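Local structure of ferredoxin-thioredoxin reductase subunit A2, chloroplastic (7C2B) at residues Ala36-Thr41 with Gly62-Tyr67; Val84-Glu89 with Thr100-Asp105. The protein probably serves as the variable subunit of ferredoxin-thioredoxin reductase, the enzyme that passes electrons from reduced ferredoxin to thioredoxins. All blocks are in the same frame, centred on the assembly; numbering follows the deposited sequence.

Contact 1. Residues Ala36-Thr41 with Gly62-Tyr67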
ATOM      1  N   ALA B  36      15.161   6.379 -23.189  1.00 28.06           N
ATOM      2  CA  ALA B  36      16.244   5.405 -23.215  1.00 31.73           C
ATOM      3  C   ALA B  36      15.704   3.991 -23.370  1.00 30.93           C
ATOM      4  O   ALA B  36      14.642   3.653 -22.841  1.00 28.08           O
ATOM      5  CB  ALA B  36      17.081   5.494 -21.938  1.00 34.10           C
ATOM      6  N   ARG B  37      16.448   3.159 -24.090  1.00 31.38           N
ATOM      7  CA  ARG B  37      16.096   1.753 -24.219  1.00 33.25           C
ATOM      8  C   ARG B  37      16.517   0.991 -22.967  1.00 32.96           C
ATOM      9  O   ARG B  37      17.604   1.211 -22.426  1.00 32.53           O
ATOM     10  CB  ARG B  37      16.758   1.151 -25.458  1.00 34.09           C
ATOM     11  CG  ARG B  37      16.466   1.932 -26.738  1.00 41.03           C
ATOM     12  CD  ARG B  37      17.073   1.265 -27.961  1.00 46.24           C
ATOM     13  NE  ARG B  37      16.686  -0.139 -28.042  1.00 51.43           N
ATOM     14  CZ  ARG B  37      17.547  -1.154 -28.045  1.00 52.95           C
ATOM     15  NH1 ARG B  37      18.855  -0.921 -27.978  1.00 52.79           N
ATOM     16  NH2 ARG B  37      17.093  -2.401 -28.114  1.00 49.47           N
ATOM     17  N   VAL B  38      15.643   0.085 -22.511  1.00 28.77           N
ATOM     18  CA  VAL B  38      15.840  -0.652 -21.270  1.00 29.55           C
ATOM     19  C   VAL B  38      15.491  -2.116 -21.499  1.00 29.53           C
ATOM     20  O   VAL B  38      14.719  -2.465 -22.395  1.00 28.06           O
ATOM     21  CB  VAL B  38      14.978  -0.090 -20.113  1.00 26.61           C
ATOM     22  CG1 VAL B  38      15.415   1.334 -19.748  1.00 24.75           C
ATOM     23  CG2 VAL B  38      13.507  -0.124 -20.476  1.00 26.33           C
ATOM     24  N   ARG B  39      16.058  -2.971 -20.649  1.00 26.64           N
ATOM     25  CA  ARG B  39      15.763  -4.399 -20.618  1.00 29.21           C
ATOM     26  C   ARG B  39      15.307  -4.764 -19.212  1.00 25.63           C
ATOM     27  O   ARG B  39      15.936  -4.353 -18.231  1.00 25.41           O
ATOM     28  CB  ARG B  39      17.003  -5.218 -21.007  1.00 32.06           C
ATOM     29  CG  ARG B  39      16.806  -6.732 -21.019  1.00 32.60           C
ATOM     30  CD  ARG B  39      18.099  -7.460 -21.410  1.00 35.72           C
ATOM     31  NE  ARG B  39      18.557  -7.080 -22.746  1.00 40.56           N
ATOM     32  CZ  ARG B  39      19.650  -6.356 -22.991  1.00 41.19           C
ATOM     33  NH1 ARG B  39      20.407  -5.931 -21.993  1.00 40.03           N
ATOM     34  NH2 ARG B  39      19.984  -6.056 -24.237  1.00 44.19           N
ATOM     35  N   VAL B  40      14.227  -5.541 -19.108  1.00 24.67           N
ATOM     36  CA  VAL B  40      13.761  -5.974 -17.796  1.00 21.73           C
ATOM     37  C   VAL B  40      14.688  -7.060 -17.275  1.00 23.05           C
ATOM     38  O   VAL B  40      14.981  -8.037 -17.978  1.00 27.09           O
ATOM     39  CB  VAL B  40      12.308  -6.475 -17.868  1.00 22.30           C
ATOM     40  CG1 VAL B  40      11.867  -7.038 -16.522  1.00 19.29           C
ATOM     41  CG2 VAL B  40      11.378  -5.345 -18.300  1.00 20.59           C
ATOM     42  N   THR B  41      15.136  -6.911 -16.032  1.00 24.32           N
ATOM     43  CA  THR B  41      16.203  -7.748 -15.496  1.00 29.23           C
ATOM     44  C   THR B  41      15.745  -8.696 -14.399  1.00 28.22           C
ATOM     45  O   THR B  41      16.586  -9.392 -13.814  1.00 27.79           O
ATOM     46  CB  THR B  41      17.338  -6.866 -14.967  1.00 25.76           C
ATOM     47  OG1 THR B  41      16.796  -5.881 -14.082  1.00 26.79           O
ATOM     48  CG2 THR B  41      18.017  -6.151 -16.114  1.00 31.28           C
ATOM     49  N   GLY B  62      12.365  -2.500 -24.135  1.00 27.86           N
ATOM     50  CA  GLY B  62      11.465  -1.430 -24.512  1.00 27.30           C
ATOM     51  C   GLY B  62      12.134  -0.091 -24.306  1.00 25.91           C
ATOM     52  O   GLY B  62      13.363  -0.023 -24.247  1.00 30.98           O
ATOM     53  N   PHE B  63      11.367   0.984 -24.181  1.00 25.73           N
ATOM     54  CA  PHE B  63      11.988   2.267 -23.908  1.00 28.60           C
ATOM     55  C   PHE B  63      11.156   3.033 -22.901  1.00 24.47           C
ATOM     56  O   PHE B  63       9.940   2.849 -22.801  1.00 24.08           O
ATOM     57  CB  PHE B  63      12.207   3.099 -25.195  1.00 28.48           C
ATOM     58  CG  PHE B  63      10.953   3.661 -25.809  1.00 27.42           C
ATOM     59  CD1 PHE B  63      10.269   2.949 -26.790  1.00 30.98           C
ATOM     60  CD2 PHE B  63      10.491   4.922 -25.457  1.00 26.50           C
ATOM     61  CE1 PHE B  63       9.134   3.466 -27.382  1.00 30.04           C
ATOM     62  CE2 PHE B  63       9.355   5.451 -26.038  1.00 30.89           C
ATOM     63  CZ  PHE B  63       8.665   4.717 -27.006  1.00 30.84           C
ATOM     64  N   ILE B  64      11.831   3.892 -22.143  1.00 23.38           N
ATOM     65  CA  ILE B  64      11.153   4.650 -21.100  1.00 24.69           C
ATOM     66  C   ILE B  64      10.289   5.714 -21.768  1.00 25.23           C
ATOM     67  O   ILE B  64      10.796   6.631 -22.418  1.00 28.14           O
ATOM     68  CB  ILE B  64      12.148   5.265 -20.114  1.00 24.43           C
ATOM     69  CG1 ILE B  64      12.826   4.148 -19.317  1.00 25.26           C
ATOM     70  CG2 ILE B  64      11.444   6.268 -19.205  1.00 22.49           C
ATOM     71  CD1 ILE B  64      14.072   4.602 -18.578  1.00 25.13           C
ATOM     72  N   LYS B  65       8.977   5.578 -21.608  1.00 21.69           N
ATOM     73  CA  LYS B  65       8.021   6.525 -22.163  1.00 27.22           C
ATOM     74  C   LYS B  65       7.895   7.758 -21.286  1.00 28.44           C
ATOM     75  O   LYS B  65       7.796   8.881 -21.791  1.00 29.33           O
ATOM     76  CB  LYS B  65       6.661   5.842 -22.313  1.00 25.97           C
ATOM     77  CG  LYS B  65       5.608   6.656 -23.064  1.00 27.97           C
ATOM     78  CD  LYS B  65       5.837   6.562 -24.571  1.00 29.50           C
ATOM     79  CE  LYS B  65       4.754   7.314 -25.343  1.00 30.33           C
ATOM     80  NZ  LYS B  65       4.952   7.213 -26.813  1.00 31.08           N
ATOM     81  N   ASP B  66       7.883   7.565 -19.972  1.00 23.66           N
ATOM     82  CA  ASP B  66       7.717   8.678 -19.058  1.00 26.50           C
ATOM     83  C   ASP B  66       8.313   8.300 -17.717  1.00 28.49           C
ATOM     84  O   ASP B  66       8.480   7.120 -17.393  1.00 24.76           O
ATOM     85  CB  ASP B  66       6.243   9.070 -18.886  1.00 25.96           C
ATOM     86  CG  ASP B  66       6.061  10.565 -18.647  1.00 36.46           C
ATOM     87  OD1 ASP B  66       7.068  11.253 -18.364  1.00 32.39           O
ATOM     88  OD2 ASP B  66       4.914  11.057 -18.755  1.00 40.44           O
ATOM     89  N   TYR B  67       8.649   9.332 -16.956  1.00 25.25           N
ATOM     90  CA  TYR B  67       8.968   9.215 -15.543  1.00 26.24           C
ATOM     91  C   TYR B  67       8.104  10.234 -14.831  1.00 29.52           C
ATOM     92  O   TYR B  67       8.252  11.437 -15.057  1.00 34.36           O
ATOM     93  CB  TYR B  67      10.446   9.490 -15.287  1.00 28.33           C
ATOM     94  CG  TYR B  67      10.842   9.435 -13.837  1.00 28.77           C
ATOM     95  CD1 TYR B  67      11.086   8.214 -13.216  1.00 24.99           C
ATOM     96  CD2 TYR B  67      11.004  10.598 -13.096  1.00 28.16           C
ATOM     97  CE1 TYR B  67      11.476   8.152 -11.881  1.00 28.16           C
ATOM     98  CE2 TYR B  67      11.393  10.554 -11.765  1.00 31.89           C
ATOM     99  CZ  TYR B  67      11.630   9.329 -11.162  1.00 31.76           C
ATOM    100  OH  TYR B  67      12.022   9.286  -9.840  1.00 30.91           O
TER

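Contact 2. Residues Val84-Glu89 with Thr100-Asp105. With NO3 (nitrate ion), chain J.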
ATOM      1  N   VAL B  84       7.138   2.325 -19.193  1.00 21.24           N
ATOM      2  CA  VAL B  84       7.981   1.752 -20.237  1.00 22.47           C
ATOM      3  C   VAL B  84       7.094   1.200 -21.344  1.00 24.13           C
ATOM      4  O   VAL B  84       6.130   0.472 -21.072  1.00 20.55           O
ATOM      5  CB  VAL B  84       8.902   0.656 -19.675  1.00 23.00           C
ATOM      6  CG1 VAL B  84       9.805   0.111 -20.765  1.00 22.84           C
ATOM      7  CG2 VAL B  84       9.719   1.210 -18.525  1.00 21.91           C
ATOM      8  N   GLN B  85       7.431   1.533 -22.592  1.00 22.69           N
ATOM      9  CA  GLN B  85       6.694   1.037 -23.748  1.00 22.59           C
ATOM     10  C   GLN B  85       7.352  -0.229 -24.276  1.00 24.86           C
ATOM     11  O   GLN B  85       8.563  -0.253 -24.517  1.00 25.95           O
ATOM     12  CB  GLN B  85       6.629   2.093 -24.853  1.00 26.75           C
ATOM     13  CG  GLN B  85       5.948   1.614 -26.138  1.00 27.18           C
ATOM     14  CD  GLN B  85       5.728   2.752 -27.118  1.00 30.33           C
ATOM     15  OE1 GLN B  85       5.322   3.842 -26.727  1.00 30.79           O
ATOM     16  NE2 GLN B  85       6.018   2.510 -28.391  1.00 32.51           N
ATOM     17  N   PHE B  86       6.548  -1.279 -24.441  1.00 26.16           N
ATOM     18  CA  PHE B  86       6.984  -2.549 -24.998  1.00 26.85           C
ATOM     19  C   PHE B  86       6.156  -2.850 -26.236  1.00 27.68           C
ATOM     20  O   PHE B  86       5.019  -2.397 -26.362  1.00 26.39           O
ATOM     21  CB  PHE B  86       6.811  -3.708 -24.002  1.00 24.90           C
ATOM     22  CG  PHE B  86       7.658  -3.591 -22.767  1.00 26.65           C
ATOM     23  CD1 PHE B  86       8.963  -4.064 -22.757  1.00 25.98           C
ATOM     24  CD2 PHE B  86       7.141  -3.036 -21.603  1.00 24.21           C
ATOM     25  CE1 PHE B  86       9.746  -3.965 -21.622  1.00 28.65           C
ATOM     26  CE2 PHE B  86       7.912  -2.935 -20.465  1.00 23.14           C
ATOM     27  CZ  PHE B  86       9.222  -3.405 -20.471  1.00 25.68           C
ATOM     28  N   VAL B  87       6.737  -3.614 -27.151  1.00 33.25           N
ATOM     29  CA  VAL B  87       5.998  -4.248 -28.236  1.00 33.70           C
ATOM     30  C   VAL B  87       6.332  -5.729 -28.190  1.00 38.22           C
ATOM     31  O   VAL B  87       7.510  -6.094 -28.144  1.00 41.14           O
ATOM     32  CB  VAL B  87       6.346  -3.659 -29.617  1.00 39.74           C
ATOM     33  CG1 VAL B  87       5.375  -4.197 -30.669  1.00 39.10           C
ATOM     34  CG2 VAL B  87       6.293  -2.136 -29.588  1.00 41.77           C
ATOM     35  N   LYS B  88       5.306  -6.578 -28.169  1.00 35.72           N
ATOM     36  CA  LYS B  88       5.500  -8.021 -28.108  1.00 38.62           C
ATOM     37  C   LYS B  88       4.807  -8.686 -29.288  1.00 42.63           C
ATOM     38  O   LYS B  88       3.622  -8.438 -29.544  1.00 39.42           O
ATOM     39  CB  LYS B  88       4.969  -8.611 -26.801  1.00 41.06           C
ATOM     40  CG  LYS B  88       5.346 -10.074 -26.607  1.00 46.42           C
ATOM     41  CD  LYS B  88       4.421 -10.763 -25.620  1.00 43.54           C
ATOM     42  CE  LYS B  88       4.480 -12.268 -25.782  1.00 42.63           C
ATOM     43  NZ  LYS B  88       5.826 -12.794 -25.435  1.00 48.33           N
ATOM     44  N   GLU B  89       5.557  -9.520 -30.002  1.00 45.12           N
ATOM     45  CA  GLU B  89       5.010 -10.273 -31.119  1.00 51.24           C
ATOM     46  C   GLU B  89       4.122 -11.392 -30.598  1.00 48.79           C
ATOM     47  O   GLU B  89       4.542 -12.188 -29.754  1.00 48.01           O
ATOM     48  CB  GLU B  89       6.144 -10.848 -31.967  1.00 53.14           C
ATOM     49  CG  GLU B  89       6.533  -9.983 -33.152  1.00 52.68           C
ATOM     50  CD  GLU B  89       5.404  -9.834 -34.143  1.00 56.39           C
ATOM     51  OE1 GLU B  89       5.051  -8.680 -34.473  1.00 59.54           O
ATOM     52  OE2 GLU B  89       4.856 -10.871 -34.584  1.00 57.61           O
ATOM     53  N   THR B 100       4.059  -0.708 -19.288  1.00 21.46           N
ATOM     54  CA  THR B 100       4.158  -1.307 -17.968  1.00 20.84           C
ATOM     55  C   THR B 100       4.935  -0.339 -17.090  1.00 21.14           C
ATOM     56  O   THR B 100       5.916   0.258 -17.540  1.00 21.42           O
ATOM     57  CB  THR B 100       4.859  -2.683 -18.006  1.00 20.88           C
ATOM     58  OG1 THR B 100       4.023  -3.645 -18.670  1.00 26.83           O
ATOM     59  CG2 THR B 100       5.150  -3.179 -16.599  1.00 25.80           C
ATOM     60  N   HIS B 101       4.485  -0.167 -15.852  1.00 19.18           N
ATOM     61  CA  HIS B 101       5.184   0.672 -14.884  1.00 19.55           C
ATOM     62  C   HIS B 101       6.252  -0.134 -14.155  1.00 20.73           C
ATOM     63  O   HIS B 101       5.973  -1.229 -13.650  1.00 18.54           O
ATOM     64  CB  HIS B 101       4.183   1.254 -13.886  1.00 19.12           C
ATOM     65  CG  HIS B 101       3.310   2.324 -14.463  1.00 19.84           C
ATOM     66  ND1 HIS B 101       2.168   2.054 -15.194  1.00 20.44           N
ATOM     67  CD2 HIS B 101       3.403   3.673 -14.394  1.00 24.90           C
ATOM     68  CE1 HIS B 101       1.601   3.192 -15.550  1.00 23.67           C
ATOM     69  NE2 HIS B 101       2.333   4.188 -15.080  1.00 23.67           N
ATOM     70  N   LEU B 102       7.473   0.413 -14.095  1.00 19.62           N
ATOM     71  CA  LEU B 102       8.603  -0.250 -13.452  1.00 21.07           C
ATOM     72  C   LEU B 102       9.263   0.687 -12.445  1.00 22.13           C
ATOM     73  O   LEU B 102       9.128   1.913 -12.515  1.00 20.24           O
ATOM     74  CB  LEU B 102       9.676  -0.694 -14.467  1.00 19.48           C
ATOM     75  CG  LEU B 102       9.268  -1.562 -15.651  1.00 21.62           C
ATOM     76  CD1 LEU B 102      10.524  -1.950 -16.442  1.00 24.87           C
ATOM     77  CD2 LEU B 102       8.569  -2.788 -15.128  1.00 17.83           C
ATOM     78  N   LYS B 103       9.983   0.093 -11.502  1.00 21.66           N
ATOM     79  CA  LYS B 103      10.907   0.849 -10.669  1.00 24.84           C
ATOM     80  C   LYS B 103      12.335   0.499 -11.060  1.00 23.20           C
ATOM     81  O   LYS B 103      12.587  -0.457 -11.801  1.00 22.09           O
ATOM     82  CB  LYS B 103      10.660   0.597  -9.174  1.00 27.60           C
ATOM     83  CG  LYS B 103      10.629  -0.858  -8.745  1.00 26.62           C
ATOM     84  CD  LYS B 103      10.260  -0.928  -7.268  1.00 29.80           C
ATOM     85  CE  LYS B 103       9.930  -2.337  -6.836  1.00 33.26           C
ATOM     86  NZ  LYS B 103      11.117  -3.206  -6.962  1.00 38.53           N
ATOM     87  N   GLU B 104      13.272   1.305 -10.548  1.00 25.71           N
ATOM     88  CA  GLU B 104      14.628   1.324 -11.086  1.00 29.37           C
ATOM     89  C   GLU B 104      15.327  -0.022 -10.945  1.00 29.40           C
ATOM     90  O   GLU B 104      16.132  -0.386 -11.809  1.00 28.14           O
ATOM     91  CB  GLU B 104      15.450   2.432 -10.410  1.00 30.44           C
ATOM     92  CG  GLU B 104      15.401   2.406  -8.890  1.00 37.89           C
ATOM     93  CD  GLU B 104      16.519   3.212  -8.236  1.00 48.23           C
ATOM     94  OE1 GLU B 104      17.086   4.111  -8.904  1.00 50.96           O
ATOM     95  OE2 GLU B 104      16.823   2.950  -7.048  1.00 52.01           O
ATOM     96  N   ASP B 105      15.035  -0.782  -9.890  1.00 26.22           N
ATOM     97  CA  ASP B 105      15.742  -2.040  -9.716  1.00 28.10           C
ATOM     98  C   ASP B 105      15.155  -3.181 -10.544  1.00 28.15           C
ATOM     99  O   ASP B 105      15.579  -4.324 -10.378  1.00 25.78           O
ATOM    100  CB  ASP B 105      15.827  -2.416  -8.222  1.00 30.49           C
ATOM    101  CG  ASP B 105      14.475  -2.739  -7.575  1.00 37.95           C
ATOM    102  OD1 ASP B 105      13.434  -2.810  -8.263  1.00 33.18           O
ATOM    103  OD2 ASP B 105      14.465  -2.939  -6.334  1.00 38.91           O
TER
HETATM  104  N   NO3 J 207       0.036   6.254 -13.714  1.00 37.98           N
HETATM  105  O1  NO3 J 207      -0.702   6.516 -12.717  1.00 35.63           O
HETATM  106  O2  NO3 J 207      -0.452   5.657 -14.724  1.00 44.82           O
HETATM  107  O3  NO3 J 207       1.257   6.591 -13.701  1.00 35.28           O

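Contact 1. Residues Ala36-Thr41 with Gly62-Tyr67
The ring of Phe-63 turns off the strand pair to Gln-85 of strand 82-90, which packs on it, its CG lodged in the crowded position between backbone N and carbonyl carbon (chi1 72°). Of its side chain, only CB reaches across to segment 36-41, lying 3.4 Å from Ala-36 O. The flat groups that do meet are peptides. Ile-64 N donates to Ala-36 O in the plane of that carbonyl, at 2.9 Å, and the CA-H of Phe-63 adds a softer contact to the same oxygen. Gly-62 O likewise takes two: Val-38 N, also at 2.9 Å but 34° above the carbonyl plane, and the CA-H of Arg-37. Gly-62 N returns a bond to Val-38 O, making Val-38 and Gly-62 an antiparallel hydrogen-bonded pair. Arg-37 and Phe-63 form the adjoining non-hydrogen-bonded pair, their CA atoms 4.2 Å apart. On the buried side Val-38 CG1 meets Ile-64 CD1 at 3.7 Å, the side chains crossing nearly at right angles, and Val-84 and Leu-109 pack on Val-38. The axes of strands 37-40 and 62-67 make 115°, consistent with the coiling of an SH3-like barrel. Three main-chain hydrogen bonds thus carry the pairing, which should depend little on side-chain identity.

Contact 2. Residues Val84-Glu89 with Thr100-Asp105
Thr-100 O takes one hydrogen bond within the two segments, from Val-84 N (2.9 Å, 162°), the shorter and straighter of the two cross-strand bonds, though the donor stands above the carbonyl plane. Val-84 O takes Thr-100 N in return, so they form an antiparallel hydrogen-bonded pair of the beta hairpin 82-90/94-102, part of an SH3-like barrel. Their side chains share the buried face. Val-84 CG2 meets Leu-102 CD1 at 3.9 Å, the side chains crossing at about a right angle. That same CD1 also lies at the edge of the Phe-86 ring, near its plane, and Thr-100 CB touches Phe-86 CE2 at 3.9 Å. Val-38 and Val-40 close over this cluster. His-101 points the other way: ND1 is hydrogen-bonded to an acidic side chain of another protein chain, while NE2 gives a weak bond to O3 of a nitrate, probably from the crystallisation liquor, at 3.0 Å. The acidic partner would favour a protonated imidazole. An alanine at His-101 would probably weaken the interface with that neighbouring chain, losing the ND1 bond and the ring's packing there. Lys-103 NZ forms a salt bridge with Asp-105 OD1, 2.7 Å away on its syn lone pair.

From the N terminus, the chain leaves helix 25-31 and enters strand 37-40. It then runs through the small antiparallel pair 45-46/55-56 before strand 61-67 returns beside it, so contact 1 closes that excursion. The chain next passes the short strands 70-71 and 74-75 and reaches strand 82-90, whose hairpin with 94-102 is closed near its open end by contact 2. The two loops follow in series and neither encloses nor crosses the other. Strands 61-67 and 82-90 are neighbours in the five-stranded sheet, and a probable hydrogen bond from Gln-85 N to Phe-63 O joins the contacts. On the inner side Val-40 CG2 packs against Phe-86 CZ, bringing the first strand onto the hairpin.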